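Protein SSD1 (Saccharomyces cerevisiae S288C, PDB 7AM1) binds untranslated regions of messenger RNAs and represses their translation, as a non-enzymatic pseudonuclease member of the RNase II family. Local coordinates at residues Q731-M735 against L850-S854; V786-T790 against R811-I817; I889-L893 against T905-L909. One frame throughout, in Å; residues are numbered along the deposited sequence.

All three contacts lie in the C-terminal part of the chain, within the OB-type domain and the helices laid against it. From the N terminus, strand segment 731-735 comes first, and interaction 1 closes a loop of 114 residues when 850-854 returns to it. Interaction 2 falls wholly inside that loop, joining 786-790 to the start of helix 814-827 across 20 residues without helix or strand. Interaction 3 follows in series, pairing 889-893 with 905-909 in a hairpin; no contacts cross. Strand 732-741 pairs with 888-896, so interactions 1 and 3 share one sheet, while L733 packs on I817 and A814 on L909, bringing interaction 2 against both.

Interaction 1 of 3, residues Q731-M735 against L850-S854; sequences QLLTM and LRLPS
T734 and M735 meet R851 where strand 732-741, the central strand of a five-stranded antiparallel sheet in the C-terminal OB-type domain, receives a returning loop without regular structure. The loop lies between helices 834-842 and 862-867, and it joins the strand through one side-chain and one backbone acceptor.

Two hydrogen bonds link consecutive strand residues with one loop residue, R851, and make up the polar part. R851 N donates to T734 OG1 at 3.0 Å; this hydroxyl oxygen is held toward the loop because it stands opposite the backbone N of its own residue (chi1 -173°). The second bond runs the other way, from M735 N to R851 O at 2.8 Å, and is nearly straight, at 170°. A buried strand N-H is thereby satisfied, while on its other side the strand pairs with 888-896 through the backbones of L732 and T734.

Charge takes the tip of R851 elsewhere. Its chain bends at the second and third torsions, carrying the guanidinium away from the strand to salt bridges with E752 and D618, while CG stays behind, 3.6 Å from M735 CB.

Apolar contacts frame the bonds. L850 spreads its methyls along the strand, CD2 lying 4.1 Å from T734 CB and 4.3 Å from L732 CD1. L733, M735, L852 and P853 all touch F866 of helix 862-867. Two residues on from R851, M735 CG rests beside the proline ring, 4.2 Å from P853 CD.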
# COMPACT_ATOMS: atom_id res chain seq x y z
N GLN A 731 24.13 8.19 -8.79
CA GLN A 731 23.79 7.01 -8.00
C GLN A 731 24.23 7.26 -6.56
O GLN A 731 25.04 8.14 -6.28
CB GLN A 731 24.46 5.74 -8.54
CG GLN A 731 25.93 5.69 -8.29
CD GLN A 731 26.71 5.11 -9.46
OE1 GLN A 731 27.70 5.69 -9.90
NE2 GLN A 731 26.26 3.96 -9.95
N LEU A 732 23.65 6.48 -5.65
CA LEU A 732 24.01 6.50 -4.25
C LEU A 732 24.64 5.16 -3.89
O LEU A 732 24.47 4.16 -4.59
CB LEU A 732 22.79 6.76 -3.35
CG LEU A 732 21.99 8.03 -3.61
CD1 LEU A 732 20.78 8.06 -2.70
CD2 LEU A 732 22.84 9.27 -3.42
N LEU A 733 25.41 5.17 -2.81
CA LEU A 733 26.01 3.97 -2.26
C LEU A 733 25.59 3.89 -0.80
O LEU A 733 25.80 4.85 -0.04
CB LEU A 733 27.54 4.01 -2.40
CG LEU A 733 28.34 2.80 -1.91
CD1 LEU A 733 27.94 1.55 -2.68
CD2 LEU A 733 29.84 3.06 -2.03
N THR A 734 24.97 2.78 -0.41
CA THR A 734 24.52 2.64 0.96
C THR A 734 24.61 1.19 1.38
O THR A 734 24.55 0.28 0.54
CB THR A 734 23.09 3.15 1.15
OG1 THR A 734 22.76 3.14 2.55
CG2 THR A 734 22.10 2.29 0.40
N MET A 735 24.74 0.97 2.68
CA MET A 735 24.66 -0.38 3.22
C MET A 735 23.21 -0.83 3.19
O MET A 735 22.30 -0.05 3.48
CB MET A 735 25.22 -0.43 4.64
CG MET A 735 26.69 -0.04 4.74
SD MET A 735 27.75 -1.07 3.70
CE MET A 735 27.42 -2.69 4.40
N LEU A 850 21.49 7.92 4.67
CA LEU A 850 22.27 6.79 4.19
C LEU A 850 22.74 5.94 5.37
O LEU A 850 22.94 6.44 6.48
CB LEU A 850 23.47 7.27 3.38
CG LEU A 850 23.18 8.05 2.11
CD1 LEU A 850 24.46 8.47 1.43
CD2 LEU A 850 22.34 7.21 1.17
N ARG A 851 22.90 4.65 5.12
CA ARG A 851 23.53 3.74 6.08
C ARG A 851 24.98 3.55 5.63
O ARG A 851 25.25 2.90 4.62
CB ARG A 851 22.79 2.41 6.17
CG ARG A 851 23.44 1.40 7.13
CD ARG A 851 23.01 1.60 8.57
NE ARG A 851 21.59 1.32 8.74
CZ ARG A 851 21.09 0.16 9.16
NH1 ARG A 851 21.88 -0.85 9.47
NH2 ARG A 851 19.78 0.02 9.26
N LEU A 852 25.90 4.14 6.38
CA LEU A 852 27.31 4.11 6.02
C LEU A 852 28.07 3.17 6.94
O LEU A 852 27.64 2.92 8.08
CB LEU A 852 27.90 5.52 6.12
CG LEU A 852 27.16 6.56 5.28
CD1 LEU A 852 27.76 7.94 5.46
CD2 LEU A 852 27.17 6.18 3.80
N PRO A 853 29.19 2.60 6.50
CA PRO A 853 29.96 1.72 7.38
C PRO A 853 30.65 2.53 8.47
O PRO A 853 31.29 3.54 8.20
CB PRO A 853 30.97 1.05 6.44
CG PRO A 853 31.19 2.08 5.38
CD PRO A 853 29.85 2.76 5.18
N SER A 854 30.50 2.08 9.72
CA SER A 854 31.04 2.81 10.87
C SER A 854 32.41 2.23 11.24
O SER A 854 32.61 1.63 12.30
CB SER A 854 30.07 2.74 12.04

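Interaction 2 of 3, residues V786-T790 against R811-I817; sequences VDSAT and RSTAAEI
An Asx turn at D787 meets the N-terminus of helix 814-827, whose N-cap residue is T813, so that one carboxylate serves two chain segments of the C-terminal region. With CG opposite its backbone N (chi1 -169°), the D787 side chain extends toward the helix start. OD2 accepts from A814 N at 2.7 Å; the N-H points almost directly at it, at 174°, and the oxygen offers its syn lone pair. OD1 turns back to its own segment and accepts from A789 N at 2.9 Å, the bond that defines the Asx turn. That donor stands well above the carboxylate plane, 62° out of it, so the two N-H groups grip the carboxylate in quite different ways.

T813 adds a cap of the classical kind, its OG1 accepting a weak bond from E816 N. The first turn therefore has one N-H served by the distant aspartate and another by the local threonine.

Small aliphatic groups pack beside these bonds. The A814 methyl lies against the carboxylate, its CB 3.4 Å from D787 OD1. The A789 methyl faces the segment leading into the helix, with CB 3.5 Å from S812 O and 4.3 Å from A814 CB. T790 adds its methyl, CG2 sitting 3.4 Å from S812 O. In the reverse direction, R811 CB lies 3.2 Å from A789 O, while in one of two conformers its guanidinium reaches E896 in a salt bridge. L892 of strand 888-896 touches both A789 and I817, placing the contact against the sheet.

A carboxylate accepting directly from the first N-H of a helix sits at the positive end of its dipole. This setting would be expected to favour the ionised form of D787 and to fix the helix start against the 786-790 loop.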
# COMPACT_ATOMS: atom_id res chain seq x y z
N VAL A 786 36.66 -4.47 -12.26
CA VAL A 786 35.56 -3.89 -13.03
C VAL A 786 34.55 -3.27 -12.07
O VAL A 786 33.92 -3.97 -11.28
CB VAL A 786 34.90 -4.94 -13.93
CG1 VAL A 786 33.78 -4.32 -14.76
CG2 VAL A 786 35.95 -5.59 -14.84
N ASP A 787 34.39 -1.95 -12.16
CA ASP A 787 33.50 -1.23 -11.26
C ASP A 787 32.04 -1.48 -11.65
O ASP A 787 31.65 -1.25 -12.80
CB ASP A 787 33.82 0.27 -11.30
CG ASP A 787 33.12 1.05 -10.19
OD1 ASP A 787 32.26 0.48 -9.48
OD2 ASP A 787 33.43 2.25 -10.04
N SER A 788 31.25 -1.98 -10.68
CA SER A 788 29.83 -2.20 -10.91
C SER A 788 29.10 -0.89 -11.19
O SER A 788 28.07 -0.89 -11.87
CB SER A 788 29.18 -2.86 -9.69
OG SER A 788 29.73 -4.14 -9.43
N ALA A 789 29.59 0.21 -10.62
CA ALA A 789 28.91 1.49 -10.77
C ALA A 789 28.85 1.93 -12.22
O ALA A 789 27.93 2.63 -12.62
CB ALA A 789 29.59 2.55 -9.90
N THR A 790 29.84 1.54 -13.02
CA THR A 790 29.93 2.00 -14.40
C THR A 790 29.80 0.85 -15.39
O THR A 790 29.96 1.07 -16.60
CB THR A 790 31.25 2.74 -14.61
OG1 THR A 790 32.34 1.88 -14.26
CG2 THR A 790 31.32 4.00 -13.75
N ARG A 811 27.02 7.77 -14.80
CA ARG A 811 27.37 7.16 -13.52
C ARG A 811 28.83 7.42 -13.23
O ARG A 811 29.70 7.12 -14.05
CB ARG A 811 27.12 5.64 -13.51
CG ARG A 811 25.68 5.23 -13.27
CD ARG A 811 24.91 5.11 -14.57
NE ARG A 811 23.80 4.18 -14.45
CZ ARG A 811 22.99 3.85 -15.44
NH1 ARG A 811 23.16 4.37 -16.65
NH2 ARG A 811 22.00 2.98 -15.23
N SER A 812 29.11 7.97 -12.05
CA SER A 812 30.47 8.14 -11.57
C SER A 812 31.04 6.80 -11.09
O SER A 812 30.33 5.79 -11.00
CB SER A 812 30.51 9.14 -10.41
OG SER A 812 29.98 8.54 -9.24
N THR A 813 32.34 6.78 -10.81
CA THR A 813 32.93 5.59 -10.24
C THR A 813 32.46 5.41 -8.79
O THR A 813 32.06 6.37 -8.12
CB THR A 813 34.45 5.66 -10.24
OG1 THR A 813 34.86 6.67 -9.30
CG2 THR A 813 35.00 6.00 -11.62
N ALA A 814 32.54 4.17 -8.30
CA ALA A 814 32.15 3.89 -6.92
C ALA A 814 32.97 4.71 -5.93
O ALA A 814 32.45 5.18 -4.91
CB ALA A 814 32.29 2.40 -6.62
N ALA A 815 34.27 4.87 -6.21
CA ALA A 815 35.14 5.62 -5.31
C ALA A 815 34.64 7.05 -5.14
O ALA A 815 34.65 7.59 -4.02
CB ALA A 815 36.57 5.61 -5.83
N GLU A 816 34.21 7.70 -6.22
CA GLU A 816 33.72 9.07 -6.12
C GLU A 816 32.49 9.15 -5.21
O GLU A 816 32.37 10.08 -4.41
CB GLU A 816 33.41 9.62 -7.51
CG GLU A 816 34.63 9.83 -8.40
N ILE A 817 31.58 8.18 -5.33
CA ILE A 817 30.38 8.16 -4.50
C ILE A 817 30.74 8.00 -3.03
O ILE A 817 30.18 8.66 -2.15
CB ILE A 817 29.43 7.03 -4.93
CG1 ILE A 817 29.01 7.19 -6.38
CG2 ILE A 817 28.19 7.00 -4.03
CD1 ILE A 817 28.78 5.86 -7.03

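Interaction 3 of 3, residues I889-L893 against T905-L909; sequences IPILL and TVRAL
P890 sets the CB–CG edge of its puckered ring against L909, whose side chain crosses it at about a right angle, CD2 lying 4.0 Å from P890 CG. Around the same ring are M735, T869 and F866. The contact belongs to the hairpin of strands 888-896 and 903-908. I891, L893, V906 and A908 project from one face; L892 and R907 take the opposite one. On the second side of 888-896 the sheet continues through strand 732-741.

On the first face branched side chains cross at a slant. I891 has CG2 opposite its backbone N (chi1, measured to CG1, is -69°), which turns this methyl against V906, 3.6 Å from its CB; V906 CG1 also receives L893 CD1 at 3.8 Å. I891 and V906 both reach V759 of strand 755-760, consistent with a strongly curled OB-type sheet. On the other face, L892 meets A789 and L733, while the R907 guanidinium leads away, with a weak bond from NH1 to F791 O.

Backbone pairing is antiparallel. L892 and R907 form a hydrogen-bonded pair: L892 N donates to R907 O at 2.7 Å, and R907 N returns a bond to L892 O at 3.0 Å. Beyond the last strand residue, L909 N donates to P890 O at 3.2 Å, straight at 179°.

Pairing thus continues one residue past the end of strand 903-908: P890 O takes the N-H of L909 and, weakly, a water that also donates to L909 O, so this buried carbonyl is satisfied where the edge strand stops.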
# COMPACT_ATOMS: atom_id res chain seq x y z
N ILE A 889 25.43 -5.53 3.07
CA ILE A 889 26.15 -5.49 1.79
C ILE A 889 26.10 -4.07 1.25
O ILE A 889 25.06 -3.41 1.35
CB ILE A 889 25.55 -6.49 0.80
CG1 ILE A 889 26.31 -6.47 -0.52
CG2 ILE A 889 24.08 -6.18 0.54
CD1 ILE A 889 25.81 -7.49 -1.53
N PRO A 890 27.19 -3.55 0.67
CA PRO A 890 27.11 -2.23 0.03
C PRO A 890 26.41 -2.30 -1.31
O PRO A 890 26.74 -3.14 -2.16
CB PRO A 890 28.58 -1.81 -0.11
CG PRO A 890 29.34 -3.07 -0.09
CD PRO A 890 28.57 -4.07 0.72
N ILE A 891 25.44 -1.41 -1.52
CA ILE A 891 24.56 -1.43 -2.67
C ILE A 891 24.60 -0.07 -3.35
O ILE A 891 24.48 0.96 -2.69
CB ILE A 891 23.11 -1.79 -2.28
CG1 ILE A 891 23.02 -3.26 -1.83
CG2 ILE A 891 22.14 -1.51 -3.42
CD1 ILE A 891 23.46 -4.25 -2.88
N LEU A 892 24.75 -0.08 -4.67
CA LEU A 892 24.58 1.11 -5.49
C LEU A 892 23.10 1.26 -5.83
O LEU A 892 22.47 0.30 -6.29
CB LEU A 892 25.42 1.01 -6.76
CG LEU A 892 26.94 0.99 -6.51
CD1 LEU A 892 27.66 0.20 -7.58
CD2 LEU A 892 27.48 2.41 -6.44
N LEU A 893 22.55 2.44 -5.58
CA LEU A 893 21.11 2.69 -5.69
C LEU A 893 20.86 3.83 -6.66
O LEU A 893 21.48 4.89 -6.56
CB LEU A 893 20.51 3.00 -4.32
CG LEU A 893 19.05 3.45 -4.28
CD1 LEU A 893 18.11 2.34 -4.74
CD2 LEU A 893 18.66 3.93 -2.88
N THR A 905 16.65 0.79 -9.20
CA THR A 905 17.50 -0.35 -9.51
C THR A 905 18.65 -0.37 -8.52
O THR A 905 19.09 0.67 -8.03
CB THR A 905 18.06 -0.28 -10.95
OG1 THR A 905 18.84 0.91 -11.11
CG2 THR A 905 16.94 -0.29 -11.98
N VAL A 906 19.14 -1.57 -8.23
CA VAL A 906 20.23 -1.76 -7.29
C VAL A 906 21.27 -2.68 -7.90
O VAL A 906 20.96 -3.58 -8.69
CB VAL A 906 19.74 -2.34 -5.94
CG1 VAL A 906 18.92 -1.32 -5.19
CG2 VAL A 906 18.94 -3.62 -6.17
N ARG A 907 22.53 -2.44 -7.52
CA ARG A 907 23.65 -3.27 -7.91
C ARG A 907 24.58 -3.45 -6.71
O ARG A 907 24.74 -2.53 -5.90
CB ARG A 907 24.43 -2.66 -9.08
CG ARG A 907 23.61 -2.51 -10.35
CD ARG A 907 24.24 -1.54 -11.31
NE ARG A 907 24.00 -1.94 -12.69
CZ ARG A 907 24.69 -1.49 -13.74
NH1 ARG A 907 25.68 -0.62 -13.58
NH2 ARG A 907 24.39 -1.93 -14.95
N ALA A 908 25.17 -4.63 -6.61
CA ALA A 908 26.21 -4.86 -5.61
C ALA A 908 27.49 -4.17 -6.03
O ALA A 908 27.88 -4.18 -7.20
CB ALA A 908 26.47 -6.35 -5.42
N LEU A 909 28.15 -3.54 -5.05
CA LEU A 909 29.49 -3.02 -5.24
C LEU A 909 30.45 -4.18 -5.50
O LEU A 909 30.38 -5.22 -4.83
CB LEU A 909 29.91 -2.24 -3.99
CG LEU A 909 31.25 -1.49 -4.00
CD1 LEU A 909 31.18 -0.30 -4.92
CD2 LEU A 909 31.65 -1.06 -2.59
O HOH W 1 28.78 -5.76 -2.48